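Local coordinates for protein ribokinase (Staphylococcus aureus, PDB 3RY7) that catalyses the ATP- and magnesium-dependent phosphorylation of D-ribose at O-5 to give D-ribose 5-phosphate, at residues A[134-139]-A[262-267]; A[228-233]-A[270-275]; A[240-245]-A[278-283]. All coordinates share one frame; numbering follows the deposited sequence.

Contact 1. Residues A[134-139]-A[262-267]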
loop_
_atom_site.group_PDB
_atom_site.type_symbol
_atom_site.label_atom_id
_atom_site.label_comp_id
_atom_site.label_asym_id
_atom_site.label_seq_id
_atom_site.Cartn_x
_atom_site.Cartn_y
_atom_site.Cartn_z
ATOM N N ALA A 134 -33.107 -7.878 -6.897
ATOM C CA ALA A 134 -31.723 -7.993 -7.350
ATOM C C ALA A 134 -31.595 -8.681 -8.716
ATOM O O ALA A 134 -32.462 -9.460 -9.113
ATOM C CB ALA A 134 -30.891 -8.748 -6.314
ATOM N N ASP A 135 -30.500 -8.391 -9.417
ATOM C CA ASP A 135 -30.086 -9.172 -10.580
ATOM C C ASP A 135 -29.296 -10.422 -10.173
ATOM O O ASP A 135 -29.439 -11.495 -10.777
ATOM C CB ASP A 135 -29.245 -8.305 -11.513
ATOM C CG ASP A 135 -30.031 -7.126 -12.058
ATOM O OD1 ASP A 135 -31.166 -7.365 -12.543
ATOM O OD2 ASP A 135 -29.529 -5.972 -11.985
ATOM N N PHE A 136 -28.452 -10.272 -9.152
ATOM C CA PHE A 136 -27.660 -11.385 -8.630
ATOM C C PHE A 136 -27.649 -11.362 -7.118
ATOM O O PHE A 136 -27.631 -10.296 -6.498
ATOM C CB PHE A 136 -26.199 -11.312 -9.099
ATOM C CG PHE A 136 -26.026 -11.321 -10.600
ATOM C CD1 PHE A 136 -25.744 -12.502 -11.273
ATOM C CD2 PHE A 136 -26.122 -10.145 -11.331
ATOM C CE1 PHE A 136 -25.575 -12.509 -12.647
ATOM C CE2 PHE A 136 -25.954 -10.150 -12.706
ATOM C CZ PHE A 136 -25.685 -11.326 -13.366
ATOM N N VAL A 137 -27.634 -12.547 -6.528
ATOM C CA VAL A 137 -27.295 -12.674 -5.129
ATOM C C VAL A 137 -26.066 -13.578 -5.019
ATOM O O VAL A 137 -26.003 -14.631 -5.657
ATOM C CB VAL A 137 -28.500 -13.206 -4.292
ATOM C CG1 VAL A 137 -29.193 -14.320 -5.021
ATOM C CG2 VAL A 137 -28.036 -13.676 -2.932
ATOM N N VAL A 138 -25.078 -13.147 -4.235
ATOM C CA VAL A 138 -23.815 -13.879 -4.102
ATOM C C VAL A 138 -23.599 -14.296 -2.662
ATOM O O VAL A 138 -23.691 -13.465 -1.766
ATOM C CB VAL A 138 -22.609 -12.998 -4.523
ATOM C CG1 VAL A 138 -21.315 -13.822 -4.563
ATOM C CG2 VAL A 138 -22.872 -12.326 -5.861
ATOM N N ALA A 139 -23.283 -15.565 -2.441
ATOM C CA ALA A 139 -23.018 -16.054 -1.099
ATOM C C ALA A 139 -21.670 -16.759 -1.040
ATOM O O ALA A 139 -21.164 -17.195 -2.063
ATOM C CB ALA A 139 -24.112 -17.010 -0.652
ATOM N N SER A 262 -20.210 -7.756 -10.966
ATOM C CA SER A 262 -20.552 -6.379 -11.344
ATOM C C SER A 262 -20.675 -6.215 -12.871
ATOM O O SER A 262 -21.435 -5.381 -13.371
ATOM C CB SER A 262 -19.502 -5.391 -10.804
ATOM O OG SER A 262 -18.259 -5.496 -11.497
ATOM N N ARG A 263 -19.926 -7.039 -13.594
ATOM C CA ARG A 263 -19.759 -6.901 -15.032
ATOM C C ARG A 263 -20.668 -7.851 -15.832
ATOM O O ARG A 263 -20.990 -7.580 -16.994
ATOM C CB ARG A 263 -18.282 -7.137 -15.382
ATOM C CG ARG A 263 -17.961 -7.212 -16.865
ATOM C CD ARG A 263 -18.506 -6.002 -17.603
ATOM N NE ARG A 263 -17.872 -4.759 -17.180
ATOM C CZ ARG A 263 -16.855 -4.185 -17.823
ATOM N NH1 ARG A 263 -16.347 -4.751 -18.918
ATOM N NH2 ARG A 263 -16.349 -3.040 -17.367
ATOM N N LEU A 264 -21.089 -8.948 -15.205
ATOM C CA LEU A 264 -21.896 -9.972 -15.876
ATOM C C LEU A 264 -23.247 -9.441 -16.318
ATOM O O LEU A 264 -23.985 -8.866 -15.514
ATOM C CB LEU A 264 -22.148 -11.150 -14.942
ATOM C CG LEU A 264 -21.840 -12.552 -15.463
ATOM C CD1 LEU A 264 -22.658 -13.572 -14.693
ATOM C CD2 LEU A 264 -22.068 -12.689 -16.962
ATOM N N ASN A 265 -23.581 -9.637 -17.590
ATOM C CA ASN A 265 -24.929 -9.325 -18.060
ATOM C C ASN A 265 -25.886 -10.382 -17.541
ATOM O O ASN A 265 -25.478 -11.522 -17.291
ATOM C CB ASN A 265 -24.982 -9.269 -19.592
ATOM C CG ASN A 265 -24.273 -8.055 -20.154
ATOM O OD1 ASN A 265 -24.044 -7.069 -19.445
ATOM N ND2 ASN A 265 -23.926 -8.113 -21.438
ATOM N N LYS A 266 -27.152 -10.021 -17.362
ATOM C CA LYS A 266 -28.129 -10.992 -16.880
ATOM C C LYS A 266 -28.186 -12.206 -17.797
ATOM O O LYS A 266 -28.267 -13.342 -17.336
ATOM C CB LYS A 266 -29.511 -10.357 -16.760
ATOM C CG LYS A 266 -30.036 -10.194 -15.333
ATOM C CD LYS A 266 -30.273 -11.525 -14.609
ATOM C CE LYS A 266 -31.581 -11.462 -13.803
ATOM N NZ LYS A 266 -31.748 -12.656 -12.926
ATOM N N SER A 267 -28.121 -11.937 -19.099
ATOM C CA SER A 267 -28.163 -12.957 -20.143
ATOM C C SER A 267 -26.944 -13.872 -20.112
ATOM O O SER A 267 -26.944 -14.935 -20.748
ATOM C CB SER A 267 -28.230 -12.279 -21.515
ATOM O OG SER A 267 -27.191 -11.320 -21.652
#
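D135 and K266 mark the closest approach of the two backbones, their CA atoms 6.8 Å apart, where the chain just before strand 136-140 passes the loop that leaves helix 252-263. Beyond this point the strand runs on into the sheet, while the loop leads back to the helix, whose last turn ends where L264 leaves helical geometry. The ring of F136 reaches from the strand to the loop at L264-K266. Its chi1 of -59° sets CG beside the backbone N, anti to the carbonyl carbon. The ring atoms CE1, CE2 and CZ make the contacts: CE1 meets CD1 of L264 at 3.7 Å, CZ rests against L264 CB, and the two side chains cross at about a right angle. The carbonyl O of N265 stands at the ring edge, near its plane, 3.9 Å from F136 CZ, whereas the O of L264 approaches CE2 obliquely and is itself hydrogen-bonded by N3. In the pfkB carbohydrate kinase fold, strand 136-140 is a parallel strand inside the large mixed sheet, between strands 4-8 and 161-165, so the contact sets the loop leaving helix 252-263 against the start of an interior strand. On the more exposed side K266 bends at chi2 and chi3, and its NZ gives a weak hydrogen bond of 3.4 Å to D135 O. The ammonium has stronger partners in G159 O and T161 OG1. The carboxylate of D135 turns to the backbone N of K4 through OD2; its OD1 stays 5.3 Å from K266 NZ, so any attraction between the two charges is probably modest.

Contact 2. Residues A[228-233]-A[270-275]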
loop_
_atom_site.group_PDB
_atom_site.type_symbol
_atom_site.label_atom_id
_atom_site.label_comp_id
_atom_site.label_asym_id
_atom_site.label_seq_id
_atom_site.Cartn_x
_atom_site.Cartn_y
_atom_site.Cartn_z
ATOM N N THR A 228 -8.281 -18.618 -15.077
ATOM C CA THR A 228 -9.657 -19.030 -14.801
ATOM C C THR A 228 -10.219 -19.894 -15.925
ATOM O O THR A 228 -10.097 -19.546 -17.094
ATOM C CB THR A 228 -10.604 -17.814 -14.687
ATOM O OG1 THR A 228 -9.960 -16.747 -13.981
ATOM C CG2 THR A 228 -11.888 -18.212 -13.959
ATOM N N TYR A 229 -10.849 -21.009 -15.558
ATOM C CA TYR A 229 -11.604 -21.834 -16.495
ATOM C C TYR A 229 -13.112 -21.617 -16.330
ATOM O O TYR A 229 -13.616 -21.464 -15.211
ATOM C CB TYR A 229 -11.262 -23.314 -16.282
ATOM C CG TYR A 229 -12.060 -24.298 -17.126
ATOM C CD1 TYR A 229 -13.039 -25.099 -16.545
ATOM C CD2 TYR A 229 -11.830 -24.434 -18.494
ATOM C CE1 TYR A 229 -13.775 -26.007 -17.296
ATOM C CE2 TYR A 229 -12.559 -25.342 -19.257
ATOM C CZ TYR A 229 -13.534 -26.125 -18.646
ATOM O OH TYR A 229 -14.274 -27.029 -19.369
ATOM N N PHE A 230 -13.837 -21.589 -17.442
ATOM C CA PHE A 230 -15.287 -21.603 -17.355
ATOM C C PHE A 230 -15.968 -22.540 -18.357
ATOM O O PHE A 230 -15.386 -22.943 -19.367
ATOM C CB PHE A 230 -15.867 -20.187 -17.390
ATOM C CG PHE A 230 -16.092 -19.640 -18.761
ATOM C CD1 PHE A 230 -15.092 -18.950 -19.415
ATOM C CD2 PHE A 230 -17.318 -19.788 -19.386
ATOM C CE1 PHE A 230 -15.294 -18.421 -20.672
ATOM C CE2 PHE A 230 -17.536 -19.264 -20.652
ATOM C CZ PHE A 230 -16.519 -18.579 -21.298
ATOM N N ALA A 231 -17.200 -22.909 -18.036
ATOM C CA ALA A 231 -18.014 -23.766 -18.888
ATOM C C ALA A 231 -19.514 -23.516 -18.693
ATOM O O ALA A 231 -19.982 -23.227 -17.578
ATOM C CB ALA A 231 -17.690 -25.228 -18.621
ATOM N N THR A 232 -20.256 -23.607 -19.790
ATOM C CA THR A 232 -21.704 -23.754 -19.752
ATOM C C THR A 232 -22.010 -24.977 -20.612
ATOM O O THR A 232 -21.092 -25.667 -21.043
ATOM C CB THR A 232 -22.423 -22.527 -20.331
ATOM O OG1 THR A 232 -22.142 -22.416 -21.737
ATOM C CG2 THR A 232 -21.999 -21.242 -19.580
ATOM N N LYS A 233 -23.286 -25.255 -20.865
ATOM C CA LYS A 233 -23.637 -26.336 -21.786
ATOM C C LYS A 233 -23.069 -26.035 -23.174
ATOM O O LYS A 233 -22.671 -26.952 -23.891
ATOM C CB LYS A 233 -25.161 -26.531 -21.863
ATOM C CG LYS A 233 -25.919 -25.368 -22.505
ATOM C CD LYS A 233 -27.418 -25.647 -22.546
ATOM C CE LYS A 233 -28.195 -24.490 -23.169
ATOM N NZ LYS A 233 -29.674 -24.750 -23.188
ATOM N N ASN A 270 -21.753 -12.490 -21.908
ATOM C CA ASN A 270 -20.413 -11.916 -21.805
ATOM C C ASN A 270 -19.575 -12.550 -20.696
ATOM O O ASN A 270 -18.867 -11.859 -19.970
ATOM C CB ASN A 270 -20.496 -10.410 -21.576
ATOM C CG ASN A 270 -21.003 -10.063 -20.189
ATOM O OD1 ASN A 270 -21.842 -10.770 -19.628
ATOM N ND2 ASN A 270 -20.500 -8.973 -19.630
ATOM N N LEU A 271 -19.657 -13.867 -20.575
ATOM C CA LEU A 271 -18.877 -14.586 -19.578
ATOM C C LEU A 271 -17.385 -14.258 -19.641
ATOM O O LEU A 271 -16.787 -13.920 -18.626
ATOM C CB LEU A 271 -19.079 -16.097 -19.719
ATOM C CG LEU A 271 -20.037 -16.717 -18.701
ATOM C CD1 LEU A 271 -21.075 -15.706 -18.302
ATOM C CD2 LEU A 271 -20.709 -17.979 -19.242
ATOM N N ALA A 272 -16.783 -14.379 -20.824
ATOM C CA ALA A 272 -15.342 -14.157 -20.964
ATOM C C ALA A 272 -14.922 -12.702 -20.678
ATOM O O ALA A 272 -13.887 -12.465 -20.064
ATOM C CB ALA A 272 -14.850 -14.612 -22.349
ATOM N N ASP A 273 -15.727 -11.742 -21.128
ATOM C CA ASP A 273 -15.463 -10.333 -20.841
ATOM C C ASP A 273 -15.542 -10.037 -19.336
ATOM O O ASP A 273 -14.676 -9.348 -18.770
ATOM C CB ASP A 273 -16.449 -9.448 -21.611
ATOM C CG ASP A 273 -16.521 -8.029 -21.064
ATOM O OD1 ASP A 273 -17.655 -7.574 -20.806
ATOM O OD2 ASP A 273 -15.460 -7.372 -20.884
ATOM N N ALA A 274 -16.584 -10.559 -18.693
ATOM C CA ALA A 274 -16.757 -10.389 -17.257
ATOM C C ALA A 274 -15.612 -11.049 -16.492
ATOM O O ALA A 274 -15.129 -10.513 -15.503
ATOM C CB ALA A 274 -18.128 -10.951 -16.801
ATOM N N ILE A 275 -15.171 -12.211 -16.953
ATOM C CA ILE A 275 -14.055 -12.895 -16.309
ATOM C C ILE A 275 -12.733 -12.129 -16.479
ATOM O O ILE A 275 -11.870 -12.136 -15.584
ATOM C CB ILE A 275 -13.924 -14.338 -16.821
ATOM C CG1 ILE A 275 -15.117 -15.168 -16.315
ATOM C CG2 ILE A 275 -12.593 -14.946 -16.387
ATOM C CD1 ILE A 275 -15.080 -16.616 -16.733
#
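F230 meets three side chains from the N-terminal part of helix 271-283 with its ring. L271 CB comes in obliquely beside CE2, 4.1 Å from the centroid and 29° off the normal, an off-centre CH-pi contact. I275 reaches the CG-CD1 side with the end of its chain, CD1 coming within 3.6 Å of F230 CD1, and A272 CB touches CE1 more distantly. CG of F230 stands between the backbone N and the carbonyl carbon (chi1 86°), the crowded position, on the helix side of the strand. T232 and L271 meet tip to tip, CG2 to CD2 at 3.5 Å. Farther back along the chain, T228 presents CB to CG2 of I275 at 3.9 Å; the two branches of I275 thus serve different partners, CD1 the phenyl ring and CG2 the threonine. Strand 228-231 and helix 271-275 run nearly antiparallel, at 157°, with their axes 10.2 Å apart, and alternate residues T228, F230 and T232 point toward the helix. Their neighbours Y229 and A231 pack against helix 201-213 instead, so this antiparallel part of the large sheet lies between two helices, as in an alpha/beta/alpha sandwich. L220 of the adjacent strand 218-222 also touches F230 and I275. The interface between the segments is formed by carbon groups, and the polar ends of the threonines are used outside it: OG1 of T232 bonds to the N of Q235, and OG1 of T228 to ND2 of N279. Dispersion and burial of apolar surface therefore hold strand to helix here, while the one polar side-chain group of T228 is taken up by N279, a residue assigned to the ATP site.

Contact 3. Residues A[240-245]-A[278-283]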
loop_
_atom_site.group_PDB
_atom_site.type_symbol
_atom_site.label_atom_id
_atom_site.label_comp_id
_atom_site.label_asym_id
_atom_site.label_seq_id
_atom_site.Cartn_x
_atom_site.Cartn_y
_atom_site.Cartn_z
ATOM N N GLU A 240 -6.448 -16.622 -19.388
ATOM C CA GLU A 240 -5.249 -16.275 -18.643
ATOM C C GLU A 240 -5.461 -15.132 -17.660
ATOM O O GLU A 240 -6.232 -14.188 -17.910
ATOM C CB GLU A 240 -4.109 -15.926 -19.608
ATOM C CG GLU A 240 -3.616 -17.109 -20.426
ATOM C CD GLU A 240 -3.104 -18.235 -19.547
ATOM O OE1 GLU A 240 -2.352 -17.942 -18.593
ATOM O OE2 GLU A 240 -3.458 -19.409 -19.800
ATOM N N ALA A 241 -4.748 -15.230 -16.544
ATOM C CA ALA A 241 -4.776 -14.217 -15.495
ATOM C C ALA A 241 -3.777 -13.085 -15.755
ATOM O O ALA A 241 -2.987 -13.136 -16.700
ATOM C CB ALA A 241 -4.495 -14.868 -14.135
ATOM N N TYR A 242 -3.822 -12.064 -14.911
ATOM C CA TYR A 242 -2.827 -11.003 -14.940
ATOM C C TYR A 242 -1.796 -11.245 -13.836
ATOM O O TYR A 242 -1.215 -12.337 -13.727
ATOM C CB TYR A 242 -3.497 -9.647 -14.742
ATOM C CG TYR A 242 -4.490 -9.279 -15.823
ATOM C CD1 TYR A 242 -4.419 -8.049 -16.456
ATOM C CD2 TYR A 242 -5.495 -10.160 -16.215
ATOM C CE1 TYR A 242 -5.318 -7.696 -17.445
ATOM C CE2 TYR A 242 -6.405 -9.815 -17.212
ATOM C CZ TYR A 242 -6.307 -8.579 -17.820
ATOM O OH TYR A 242 -7.182 -8.204 -18.812
ATOM N N LYS A 243 -1.609 -10.255 -12.988
ATOM C CA LYS A 243 -0.726 -10.452 -11.862
ATOM C C LYS A 243 -1.472 -11.128 -10.751
ATOM O O LYS A 243 -2.500 -10.681 -10.301
ATOM C CB LYS A 243 -0.091 -9.170 -11.367
ATOM C CG LYS A 243 1.221 -9.452 -10.624
ATOM C CD LYS A 243 1.938 -8.220 -10.098
ATOM C CE LYS A 243 2.836 -8.590 -8.907
ATOM N NZ LYS A 243 3.681 -7.471 -8.414
ATOM N N VAL A 244 -0.923 -12.236 -10.325
ATOM C CA VAL A 244 -1.546 -13.022 -9.267
ATOM C C VAL A 244 -0.520 -13.694 -8.359
ATOM O O VAL A 244 0.371 -14.401 -8.836
ATOM C CB VAL A 244 -2.493 -14.096 -9.858
ATOM C CG1 VAL A 244 -2.677 -15.248 -8.884
ATOM C CG2 VAL A 244 -3.827 -13.475 -10.235
ATOM N N ASN A 245 -0.641 -13.472 -7.052
ATOM C CA ASN A 245 0.214 -14.171 -6.098
ATOM C C ASN A 245 -0.219 -15.628 -5.967
ATOM O O ASN A 245 -1.388 -15.960 -6.179
ATOM C CB ASN A 245 0.198 -13.487 -4.727
ATOM C CG ASN A 245 0.910 -12.146 -4.729
ATOM O OD1 ASN A 245 1.826 -11.912 -5.523
ATOM N ND2 ASN A 245 0.496 -11.258 -3.829
ATOM N N GLY A 278 -12.921 -9.184 -14.123
ATOM C CA GLY A 278 -12.711 -9.699 -12.781
ATOM C C GLY A 278 -11.238 -9.942 -12.510
ATOM O O GLY A 278 -10.734 -9.670 -11.419
ATOM N N ASN A 279 -10.543 -10.479 -13.507
ATOM C CA ASN A 279 -9.119 -10.744 -13.376
ATOM C C ASN A 279 -8.302 -9.447 -13.348
ATOM O O ASN A 279 -7.260 -9.386 -12.694
ATOM C CB ASN A 279 -8.633 -11.704 -14.465
ATOM C CG ASN A 279 -8.886 -13.173 -14.110
ATOM O OD1 ASN A 279 -8.767 -13.580 -12.949
ATOM N ND2 ASN A 279 -9.224 -13.978 -15.121
ATOM N N LYS A 280 -8.791 -8.409 -14.031
ATOM C CA LYS A 280 -8.177 -7.086 -13.933
ATOM C C LYS A 280 -8.278 -6.578 -12.503
ATOM O O LYS A 280 -7.258 -6.355 -11.837
ATOM C CB LYS A 280 -8.829 -6.077 -14.884
ATOM C CG LYS A 280 -8.306 -6.131 -16.319
ATOM C CD LYS A 280 -9.110 -5.212 -17.229
ATOM C CE LYS A 280 -8.848 -5.508 -18.708
ATOM N NZ LYS A 280 -9.710 -4.685 -19.618
ATOM N N ALA A 281 -9.514 -6.404 -12.037
ATOM C CA ALA A 281 -9.771 -5.907 -10.691
ATOM C C ALA A 281 -8.876 -6.623 -9.701
ATOM O O ALA A 281 -8.199 -5.994 -8.893
ATOM C CB ALA A 281 -11.226 -6.098 -10.327
ATOM N N SER A 282 -8.845 -7.946 -9.797
ATOM C CA SER A 282 -8.034 -8.764 -8.905
ATOM C C SER A 282 -6.525 -8.435 -8.939
ATOM O O SER A 282 -5.845 -8.510 -7.908
ATOM C CB SER A 282 -8.257 -10.239 -9.222
ATOM O OG SER A 282 -7.478 -11.056 -8.387
ATOM N N SER A 283 -5.995 -8.086 -10.111
ATOM C CA SER A 283 -4.546 -7.876 -10.248
ATOM C C SER A 283 -4.097 -6.590 -9.541
ATOM O O SER A 283 -3.042 -6.561 -8.917
ATOM C CB SER A 283 -4.128 -7.853 -11.717
ATOM O OG SER A 283 -4.569 -6.656 -12.338
HETATM O O HOH W 1 -5.453 -11.297 -12.424
HETATM O O HOH W 2 -4.382 -11.211 -8.036
#
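Y242 and S283 pack closely, CB against CB at 3.6 Å, where the loop following strand 236-239 lies across the last turns of helix 271-283. The CB of Y242 is directed toward the helix, and the ring continues over the backbone there: K280 N lies 4.2 Å above one face, offset toward the rim, and N279 CB approaches CD2 obliquely. K280 crosses the phenol end with its aliphatic chain, CG and CE coming to OH, the latter at 3.2 Å. That hydroxyl is hydrogen-bonded to OD2 of D276, one turn before K280. S283 sets its own OG between the backbone N and the carbonyl carbon (chi1 72°), from where it bonds K280 O at 2.8 Å on a lone pair in the carbonyl plane; the same oxygen also accepts the N-H of S283. The carbonyl O of K243 accepts a CA-H...O contact from S283 CA.

Apart from that contact, the polar backbone groups of the two segments are joined more loosely, through water. One molecule accepts from Y242 N and donates to N279 O at 2.6 Å, and a second donates to both K243 O and S282 O. Beyond them the K243 side chain leads away from the helix to a salt bridge with E33 of the second subunit, whose V304 packs on Y242. The amide of N279 has its partner in T228. The arrangement is consistent with the ATP site of pfkB kinases, to which N279 on this helix and G227 beside A241 of the loop are assigned.

How the contacts relate
Helix 271-283 joins contacts 2 and 3, whose centres are 15 Å apart: its N-terminal part packs on strand 228-231 and its last turns meet the loop 240-245. They also touch directly through a probable hydrogen bond of 3.1 Å from N279 ND2 to T228 OG1, where the strand lies beside the ATP site. Contact 1 lies 14 Å from contact 2, centre to centre, and is linked to it by N270, whose OD1 receives N265 N at 2.9 Å while its ND2 reaches R263 O. Contacts 1 and 3 do not touch; their nearest atoms are about 6 Å apart. Contact 1 is away from the substrate, nucleotide and potassium sites, whereas contact 3 includes N279 of the nucleotide site.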